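PDB 3H31: high potential iron-sulfur protein from Rhodothermus marinus, which probably carries single electrons on a bound [4Fe-4S] cluster, as high-potential iron-sulfur proteins do, and takes part in the aerobic respiratory chain. Local coordinates for residues Ala1-Thr6 and Asp48-Cys53; Tyr24-Pro29 and Pro59-Gly64; Gln17-Leu22 and Gln54-Pro59. All blocks are in the same frame, centred on the assembly; numbering follows the deposited sequence.

Interaction 1 (Ala1-Thr6 and Asp48-Cys53); sequences AELTCT and DQCGGC. With SF4 (iron/sulfur cluster), chain B.
A disulfide between Cys5 and Cys50 ties the N-terminal segment of this HiPIP to the chain that leads into cluster ligand Cys53. Cys5 SG and Cys50 SG are 2.0 Å apart, and the torsion about the S-S bond is -98°. In both cysteines SG lies anti to the carbonyl carbon and beside the backbone N (chi1 -55° in Cys5, -61° in Cys50). Thr4 O also comes close to the bridge, 3.2 Å from Cys50 SG.

Leu3 packs next to the disulfide. Its two methyls rest on the backbone of Asp48 and Gln49. CD1 of Leu3 sits 3.6 Å from Asp48 O, and CD2 of Leu3 sits 3.5 Å from Gln49 O. The same CD1 reaches Cys50 SG at 3.8 Å, so it touches both the backbone and the bridge. The segments share no hydrogen bond, and the covalent link and Leu3 carry most of the contact.

Cys5 is held from two other parts of the chain: Asp26 OD2 accepts from Cys5 N, and Arg19 NH2 of helix 13-21 donates to Cys5 O. Both backbone polar atoms of Cys5 therefore have partners, while Cys50 rests on Pro59. Three residues past the bridge, Cys53 SG binds iron FE1 of the cluster at 2.3 Å. Cys53 lies in a short strand antiparallel to residues 41-42. The contact joins a disulfide-tethered N-terminal arm to the HiPIP fold, in which four cysteines hold a [4Fe-4S] cubane.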
loop_
_atom_site.group_PDB
_atom_site.type_symbol
_atom_site.label_atom_id
_atom_site.label_comp_id
_atom_site.label_asym_id
_atom_site.label_seq_id
_atom_site.Cartn_x
_atom_site.Cartn_y
_atom_site.Cartn_z
ATOM N N ALA A 1 7.862 13.070 -12.170
ATOM C CA ALA A 1 8.016 11.756 -11.588
ATOM C C ALA A 1 6.693 11.214 -11.204
ATOM O O ALA A 1 5.721 11.929 -10.839
ATOM C CB ALA A 1 9.226 11.716 -10.791
ATOM N N GLU A 2 6.566 9.897 -11.320
ATOM C CA GLU A 2 5.308 9.269 -10.910
ATOM C C GLU A 2 5.358 9.302 -9.367
ATOM O O GLU A 2 6.315 9.497 -8.631
ATOM C CB GLU A 2 5.000 7.938 -11.526
ATOM C CG GLU A 2 4.446 8.114 -12.945
ATOM C CD GLU A 2 5.408 7.858 -14.072
ATOM O OE1 GLU A 2 5.199 6.793 -14.693
ATOM O OE2 GLU A 2 6.318 8.638 -14.391
ATOM N N LEU A 3 4.133 9.352 -8.894
ATOM C CA LEU A 3 3.732 9.109 -7.525
ATOM C C LEU A 3 4.499 7.936 -6.946
ATOM O O LEU A 3 4.461 6.818 -7.510
ATOM C CB LEU A 3 2.238 8.842 -7.457
ATOM C CG LEU A 3 1.697 8.565 -6.051
ATOM C CD1 LEU A 3 1.895 9.819 -5.215
ATOM C CD2 LEU A 3 0.260 8.139 -6.066
ATOM N N THR A 4 5.142 8.138 -5.827
ATOM C CA THR A 4 5.816 7.109 -5.049
ATOM C C THR A 4 5.282 7.186 -3.614
ATOM O O THR A 4 4.965 8.244 -3.114
ATOM C CB THR A 4 7.352 7.170 -5.051
ATOM O OG1 THR A 4 7.733 8.420 -4.528
ATOM C CG2 THR A 4 7.952 7.023 -6.466
ATOM N N CYS A 5 5.248 6.017 -2.972
ATOM C CA CYS A 5 4.635 5.848 -1.658
ATOM C C CYS A 5 5.502 5.035 -0.720
ATOM O O CYS A 5 5.037 4.256 0.089
ATOM C CB CYS A 5 3.228 5.224 -1.754
ATOM S SG CYS A 5 2.148 6.203 -2.857
ATOM N N THR A 6 6.803 5.320 -0.797
ATOM C CA THR A 6 7.798 4.584 -0.022
ATOM C C THR A 6 8.411 5.418 1.087
ATOM O O THR A 6 9.337 4.942 1.758
ATOM C CB THR A 6 8.892 4.063 -0.991
ATOM O OG1 THR A 6 9.293 5.152 -1.785
ATOM C CG2 THR A 6 8.392 2.911 -1.851
ATOM N N ASP A 48 -2.995 12.149 -7.289
ATOM C CA ASP A 48 -1.630 12.581 -7.236
ATOM C C ASP A 48 -1.004 12.446 -5.851
ATOM O O ASP A 48 0.078 12.915 -5.627
ATOM C CB ASP A 48 -1.444 13.969 -7.768
ATOM C CG ASP A 48 -1.735 14.066 -9.251
ATOM O OD1 ASP A 48 -2.278 13.131 -9.869
ATOM O OD2 ASP A 48 -1.328 15.156 -9.776
ATOM N N GLN A 49 -1.706 11.795 -4.948
ATOM C CA GLN A 49 -1.272 11.492 -3.591
ATOM C C GLN A 49 -1.435 10.010 -3.347
ATOM O O GLN A 49 -2.249 9.325 -3.912
ATOM C CB GLN A 49 -2.248 12.182 -2.568
ATOM C CG GLN A 49 -2.103 13.657 -2.828
ATOM C CD GLN A 49 -3.036 14.271 -1.781
ATOM O OE1 GLN A 49 -4.208 14.409 -2.114
ATOM N NE2 GLN A 49 -2.460 14.449 -0.598
ATOM N N CYS A 50 -0.655 9.561 -2.331
ATOM C CA CYS A 50 -0.750 8.171 -1.893
ATOM C C CYS A 50 -2.058 7.970 -1.108
ATOM O O CYS A 50 -2.552 8.849 -0.407
ATOM C CB CYS A 50 0.431 7.812 -1.001
ATOM S SG CYS A 50 2.018 7.973 -1.867
ATOM N N GLY A 51 -2.562 6.734 -1.235
ATOM C CA GLY A 51 -3.639 6.263 -0.430
ATOM C C GLY A 51 -3.122 5.717 0.898
ATOM O O GLY A 51 -2.002 6.016 1.351
ATOM N N GLY A 52 -3.947 4.907 1.549
ATOM C CA GLY A 52 -3.630 4.278 2.831
ATOM C C GLY A 52 -4.209 2.910 2.870
ATOM O O GLY A 52 -4.866 2.431 1.936
ATOM N N CYS A 53 -3.979 2.244 3.995
ATOM C CA CYS A 53 -4.356 0.863 4.199
ATOM C C CYS A 53 -4.814 0.685 5.635
ATOM O O CYS A 53 -4.263 1.300 6.559
ATOM C CB CYS A 53 -3.151 -0.045 3.901
ATOM S SG CYS A 53 -3.424 -1.796 4.249
HETATM FE FE1 SF4 B . -2.972 -2.851 2.304
HETATM FE FE2 SF4 B . -2.204 -2.984 -0.311
HETATM FE FE3 SF4 B . -1.639 -5.009 1.410
HETATM FE FE4 SF4 B . -4.220 -4.595 0.689
HETATM S S1 SF4 B . -2.475 -5.255 -0.692
HETATM S S2 SF4 B . -3.505 -5.061 2.744
HETATM S S3 SF4 B . -4.233 -2.278 0.534
HETATM S S4 SF4 B . -0.830 -2.837 1.446
#

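Interaction 2 (Tyr24-Pro29 and Pro59-Gly64); sequences YTDHSP and PIHPNG
Tyr24 and His61 meet in the tight part of this contact. His61 N donates to Tyr24 OH at 2.9 Å, nearly straight (171°) and close to the plane of the phenol ring. Tyr24 OH in turn donates to Asp26 OD1 at 2.7 Å, on the anti side of the carboxylate. The hydroxyl is thus held by two bonds. Ile60 CD1 lies over one face of the tyrosine ring, 3.9 Å from Tyr24 CE1. The imidazole of His61 passes Asp26 with its plane turned 50° from the carboxylate. The two backbones come close at Gly64, whose CA is 2.9 Å from Thr25 O. Next to it Ser28 N donates to Asn63 O at 3.0 Å, in the carbonyl plane.

Tyr24 belongs to the pocket of the [4Fe-4S] cluster, and Ile60 packs on the ligand Cys35. This end of the contact therefore borders the cluster pocket of the HiPIP fold. A type I turn runs from His61 to Gly64, and Asn63 N donates to His61 ND1 in the ring plane.

Contact is looser toward solvent. Asn63 and His27 are exposed there, and the ring of His27 stays clear of residues 59-64.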
loop_
_atom_site.group_PDB
_atom_site.type_symbol
_atom_site.label_atom_id
_atom_site.label_comp_id
_atom_site.label_asym_id
_atom_site.label_seq_id
_atom_site.Cartn_x
_atom_site.Cartn_y
_atom_site.Cartn_z
ATOM N N TYR A 24 5.482 -5.070 1.468
ATOM C CA TYR A 24 4.832 -3.952 0.785
ATOM C C TYR A 24 5.751 -3.464 -0.362
ATOM O O TYR A 24 6.935 -3.219 -0.128
ATOM C CB TYR A 24 4.466 -2.778 1.794
ATOM C CG TYR A 24 3.981 -1.638 0.878
ATOM C CD1 TYR A 24 2.699 -1.686 0.329
ATOM C CD2 TYR A 24 4.833 -0.602 0.485
ATOM C CE1 TYR A 24 2.269 -0.708 -0.551
ATOM C CE2 TYR A 24 4.420 0.312 -0.440
ATOM C CZ TYR A 24 3.163 0.305 -0.942
ATOM O OH TYR A 24 2.762 1.190 -1.879
ATOM N N THR A 25 5.123 -3.235 -1.515
ATOM C CA THR A 25 5.808 -2.650 -2.656
ATOM C C THR A 25 4.866 -1.680 -3.325
ATOM O O THR A 25 3.653 -1.897 -3.384
ATOM C CB THR A 25 6.249 -3.737 -3.640
ATOM O OG1 THR A 25 6.900 -3.165 -4.773
ATOM C CG2 THR A 25 5.088 -4.624 -4.160
ATOM N N ASP A 26 5.417 -0.608 -3.905
ATOM C CA ASP A 26 4.670 0.262 -4.775
ATOM C C ASP A 26 4.282 -0.348 -6.134
ATOM O O ASP A 26 3.385 0.164 -6.800
ATOM C CB ASP A 26 5.459 1.547 -5.072
ATOM C CG ASP A 26 5.361 2.702 -4.146
ATOM O OD1 ASP A 26 4.752 2.589 -3.052
ATOM O OD2 ASP A 26 5.922 3.790 -4.523
ATOM N N HIS A 27 5.027 -1.363 -6.555
ATOM C CA HIS A 27 4.911 -1.953 -7.874
ATOM C C HIS A 27 4.534 -3.422 -7.725
ATOM O O HIS A 27 5.417 -4.260 -7.683
ATOM C CB HIS A 27 6.222 -1.806 -8.712
ATOM C CG HIS A 27 6.529 -0.394 -9.109
ATOM N ND1 HIS A 27 7.285 0.452 -8.322
ATOM C CD2 HIS A 27 6.249 0.258 -10.259
ATOM C CE1 HIS A 27 7.421 1.627 -9.003
ATOM N NE2 HIS A 27 6.784 1.529 -10.155
ATOM N N SER A 28 3.239 -3.732 -7.650
ATOM C CA SER A 28 2.833 -5.093 -7.462
ATOM C C SER A 28 3.476 -6.038 -8.498
ATOM O O SER A 28 3.456 -5.668 -9.684
ATOM C CB SER A 28 1.330 -5.234 -7.628
ATOM O OG SER A 28 1.039 -6.623 -7.487
ATOM N N PRO A 29 3.931 -7.208 -8.035
ATOM C CA PRO A 29 4.431 -8.215 -8.987
ATOM C C PRO A 29 3.314 -8.859 -9.783
ATOM O O PRO A 29 3.628 -9.560 -10.740
ATOM C CB PRO A 29 5.076 -9.254 -8.081
ATOM C CG PRO A 29 4.577 -9.069 -6.741
ATOM C CD PRO A 29 4.062 -7.675 -6.649
ATOM N N PRO A 59 2.099 5.705 3.715
ATOM C CA PRO A 59 1.570 5.918 2.371
ATOM C C PRO A 59 1.504 4.617 1.622
ATOM O O PRO A 59 2.395 3.752 1.748
ATOM C CB PRO A 59 2.572 6.901 1.752
ATOM C CG PRO A 59 3.845 6.608 2.446
ATOM C CD PRO A 59 3.482 6.289 3.834
ATOM N N ILE A 60 0.505 4.467 0.790
ATOM C CA ILE A 60 0.230 3.240 0.074
ATOM C C ILE A 60 -0.151 3.573 -1.346
ATOM O O ILE A 60 -1.041 4.413 -1.608
ATOM C CB ILE A 60 -0.905 2.419 0.709
ATOM C CG1 ILE A 60 -0.628 2.116 2.200
ATOM C CG2 ILE A 60 -1.227 1.146 -0.069
ATOM C CD1 ILE A 60 0.430 1.055 2.434
ATOM N N HIS A 61 0.535 2.968 -2.360
ATOM C CA HIS A 61 0.269 3.254 -3.758
ATOM C C HIS A 61 -0.854 2.381 -4.276
ATOM O O HIS A 61 -0.855 1.156 -4.012
ATOM C CB HIS A 61 1.540 2.960 -4.535
ATOM C CG HIS A 61 1.574 3.589 -5.890
ATOM N ND1 HIS A 61 0.746 3.196 -6.939
ATOM C CD2 HIS A 61 2.344 4.649 -6.296
ATOM C CE1 HIS A 61 1.013 4.004 -7.937
ATOM N NE2 HIS A 61 1.982 4.881 -7.585
ATOM N N PRO A 62 -1.788 2.877 -5.052
ATOM C CA PRO A 62 -2.857 2.039 -5.573
ATOM C C PRO A 62 -2.342 0.888 -6.458
ATOM O O PRO A 62 -3.047 -0.099 -6.616
ATOM C CB PRO A 62 -3.740 2.993 -6.391
ATOM C CG PRO A 62 -2.819 4.171 -6.690
ATOM C CD PRO A 62 -1.948 4.301 -5.484
ATOM N N ASN A 63 -1.162 1.058 -7.061
ATOM C CA ASN A 63 -0.573 -0.013 -7.866
ATOM C C ASN A 63 0.280 -0.997 -7.047
ATOM O O ASN A 63 0.923 -1.865 -7.648
ATOM C CB ASN A 63 0.241 0.582 -9.005
ATOM C CG ASN A 63 -0.626 1.352 -10.000
ATOM O OD1 ASN A 63 -1.841 1.236 -10.007
ATOM N ND2 ASN A 63 0.027 2.128 -10.860
ATOM N N GLY A 64 0.309 -0.813 -5.752
ATOM C CA GLY A 64 1.164 -1.572 -4.883
ATOM C C GLY A 64 0.552 -2.916 -4.496
ATOM O O GLY A 64 -0.430 -3.367 -5.058
#

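Interaction 3 (Gln17-Leu22 and Gln54-Pro59); sequences QMRESL and QLIKGP
Arg19 reaches out from helix 13-21 and meets the backbone of residues 57-59 with the edge of its guanidinium. NH1 of Arg19 bonds two carbonyls: Lys57 O at 2.9 Å and Pro59 O at 2.8 Å. Both oxygens lie near the guanidinium plane. The bond to Lys57 O falls on a lone pair in the carbonyl plane. The donor to Pro59 O is tilted 33° out of that carbonyl plane. NH2 of Arg19 adds a weak bond to Pro59 O. Gly58 lies between the two carbonyls, with a positive phi (93°). One nitrogen thus bridges the residues on either side of Gly58.

Beside the polar end, Ile56 points toward the helix. Its side chain crosses Arg19 at about a right angle, with Ile56 CD1 4.0 Å from Arg19 CG. Its CG1 takes the crowded position between the backbone N and the carbonyl carbon (chi1 62°). The CG2 methyl meets Met18 of the helix and Leu22 just after it. Leu22 CD1 approaches Ile56 CG2 at 3.7 Å, the two side chains sliding past each other in opposite directions. Met18 crosses Ile56 obliquely, with Met18 SD 3.9 Å from Ile56 CG2 and also close to Leu55 O.

Leu22 and Leu55 cross at about a right angle and meet through their methyls, Leu22 CD1 and Leu55 CD2, at 3.9 Å. Both also touch Ser68. Arg19 makes a cation-pi contact with Tyr24 as well. Ile56 touches the cluster, and so helix 13-21 packs behind a residue of the [4Fe-4S] pocket of the HiPIP fold.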
loop_
_atom_site.group_PDB
_atom_site.type_symbol
_atom_site.label_atom_id
_atom_site.label_comp_id
_atom_site.label_asym_id
_atom_site.label_seq_id
_atom_site.Cartn_x
_atom_site.Cartn_y
_atom_site.Cartn_z
ATOM N N GLN A 17 8.617 -2.314 10.243
ATOM C CA GLN A 17 8.835 -3.756 10.253
ATOM C C GLN A 17 7.608 -4.513 9.788
ATOM O O GLN A 17 7.738 -5.506 9.057
ATOM C CB GLN A 17 9.221 -4.234 11.648
ATOM C CG GLN A 17 10.582 -3.804 12.069
ATOM C CD GLN A 17 10.893 -3.884 13.535
ATOM O OE1 GLN A 17 10.159 -4.487 14.342
ATOM N NE2 GLN A 17 11.912 -3.248 14.021
ATOM N N MET A 18 6.395 -4.082 10.125
ATOM C CA MET A 18 5.201 -4.769 9.612
ATOM C C MET A 18 5.083 -4.629 8.135
ATOM O O MET A 18 4.814 -5.645 7.462
ATOM C CB MET A 18 3.898 -4.283 10.280
ATOM C CG MET A 18 2.689 -5.139 9.831
ATOM S SD MET A 18 1.093 -4.788 10.409
ATOM C CE MET A 18 1.231 -5.331 12.075
ATOM N N ARG A 19 5.281 -3.428 7.630
ATOM C CA ARG A 19 5.222 -3.184 6.195
ATOM C C ARG A 19 6.208 -4.103 5.474
ATOM O O ARG A 19 5.857 -4.724 4.461
ATOM C CB ARG A 19 5.573 -1.761 5.640
ATOM C CG ARG A 19 4.632 -0.672 6.043
ATOM C CD ARG A 19 5.136 0.708 5.733
ATOM N NE ARG A 19 5.435 1.024 4.333
ATOM C CZ ARG A 19 4.749 1.887 3.538
ATOM N NH1 ARG A 19 3.647 2.501 3.935
ATOM N NH2 ARG A 19 5.200 2.114 2.321
ATOM N N GLU A 20 7.432 -4.194 5.997
ATOM C CA GLU A 20 8.450 -5.065 5.375
ATOM C C GLU A 20 8.085 -6.524 5.478
ATOM O O GLU A 20 8.321 -7.306 4.546
ATOM C CB GLU A 20 9.780 -4.808 6.051
ATOM C CG GLU A 20 10.297 -3.426 5.757
ATOM C CD GLU A 20 11.660 -3.249 6.363
ATOM O OE1 GLU A 20 12.178 -4.033 7.179
ATOM O OE2 GLU A 20 12.244 -2.188 6.016
ATOM N N SER A 21 7.552 -6.948 6.604
ATOM C CA SER A 21 7.125 -8.316 6.850
ATOM C C SER A 21 6.205 -8.799 5.754
ATOM O O SER A 21 6.277 -9.947 5.274
ATOM C CB SER A 21 6.465 -8.412 8.226
ATOM O OG SER A 21 5.786 -9.618 8.425
ATOM N N LEU A 22 5.257 -7.942 5.400
ATOM C CA LEU A 22 4.260 -8.202 4.385
ATOM C C LEU A 22 4.717 -7.885 2.974
ATOM O O LEU A 22 3.945 -7.976 2.014
ATOM C CB LEU A 22 2.952 -7.494 4.756
ATOM C CG LEU A 22 2.358 -7.939 6.097
ATOM C CD1 LEU A 22 1.092 -7.128 6.398
ATOM C CD2 LEU A 22 2.069 -9.453 6.129
ATOM N N GLN A 54 -5.826 -0.147 5.822
ATOM C CA GLN A 54 -6.350 -0.451 7.142
ATOM C C GLN A 54 -5.401 -1.341 7.937
ATOM O O GLN A 54 -5.537 -1.441 9.165
ATOM C CB GLN A 54 -7.630 -1.258 7.064
ATOM C CG GLN A 54 -8.871 -0.510 6.710
ATOM C CD GLN A 54 -10.046 -1.386 7.104
ATOM O OE1 GLN A 54 -10.214 -2.166 8.086
ATOM N NE2 GLN A 54 -11.145 -1.382 6.383
ATOM N N LEU A 55 -4.495 -2.029 7.269
ATOM C CA LEU A 55 -3.600 -3.014 7.856
ATOM C C LEU A 55 -2.203 -2.470 8.100
ATOM O O LEU A 55 -1.649 -2.601 9.185
ATOM C CB LEU A 55 -3.544 -4.253 6.952
ATOM C CG LEU A 55 -3.083 -5.523 7.644
ATOM C CD1 LEU A 55 -4.162 -6.056 8.596
ATOM C CD2 LEU A 55 -2.756 -6.579 6.610
ATOM N N ILE A 56 -1.590 -1.876 7.108
ATOM C CA ILE A 56 -0.263 -1.336 7.405
ATOM C C ILE A 56 -0.295 0.168 7.205
ATOM O O ILE A 56 -1.119 0.774 6.518
ATOM C CB ILE A 56 0.779 -1.974 6.492
ATOM C CG1 ILE A 56 0.506 -1.651 5.044
ATOM C CG2 ILE A 56 0.807 -3.467 6.715
ATOM C CD1 ILE A 56 1.553 -2.189 4.073
ATOM N N LYS A 57 0.563 0.788 7.995
ATOM C CA LYS A 57 0.595 2.213 8.170
ATOM C C LYS A 57 1.465 2.829 7.081
ATOM O O LYS A 57 2.236 2.182 6.407
ATOM C CB LYS A 57 1.174 2.560 9.539
ATOM C CG LYS A 57 0.309 2.105 10.668
ATOM C CD LYS A 57 -0.828 3.039 10.830
ATOM C CE LYS A 57 -1.800 2.630 11.936
ATOM N NZ LYS A 57 -2.714 3.783 12.239
ATOM N N GLY A 58 1.283 4.158 6.944
ATOM C CA GLY A 58 2.086 4.956 6.015
ATOM C C GLY A 58 1.421 5.083 4.660
ATOM O O GLY A 58 0.266 4.659 4.426
ATOM N N PRO A 59 2.099 5.705 3.715
ATOM C CA PRO A 59 1.570 5.918 2.371
ATOM C C PRO A 59 1.504 4.617 1.622
ATOM O O PRO A 59 2.395 3.752 1.748
ATOM C CB PRO A 59 2.572 6.901 1.752
ATOM C CG PRO A 59 3.845 6.608 2.446
ATOM C CD PRO A 59 3.482 6.289 3.834
#

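The three contacts adjoin one another around one iron-sulfur cluster. Interactions 2 and 3 grip Cys5 of interaction 1 by two bonds, Cys5 N to Asp26 OD2 at 2.8 Å and Arg19 NH2 to Cys5 O at 3.1 Å. Gly51 O and Ile60 N, 3.0 Å apart, join interactions 1 and 2 by a further probable hydrogen bond. Pro59 is shared by interactions 2 and 3, and Tyr24 CB packs on Ile56 CD1 at 3.7 Å. Interaction 1 supplies ligand Cys53, while interactions 2 and 3 each supply a pocket residue, Tyr24 and Ile56.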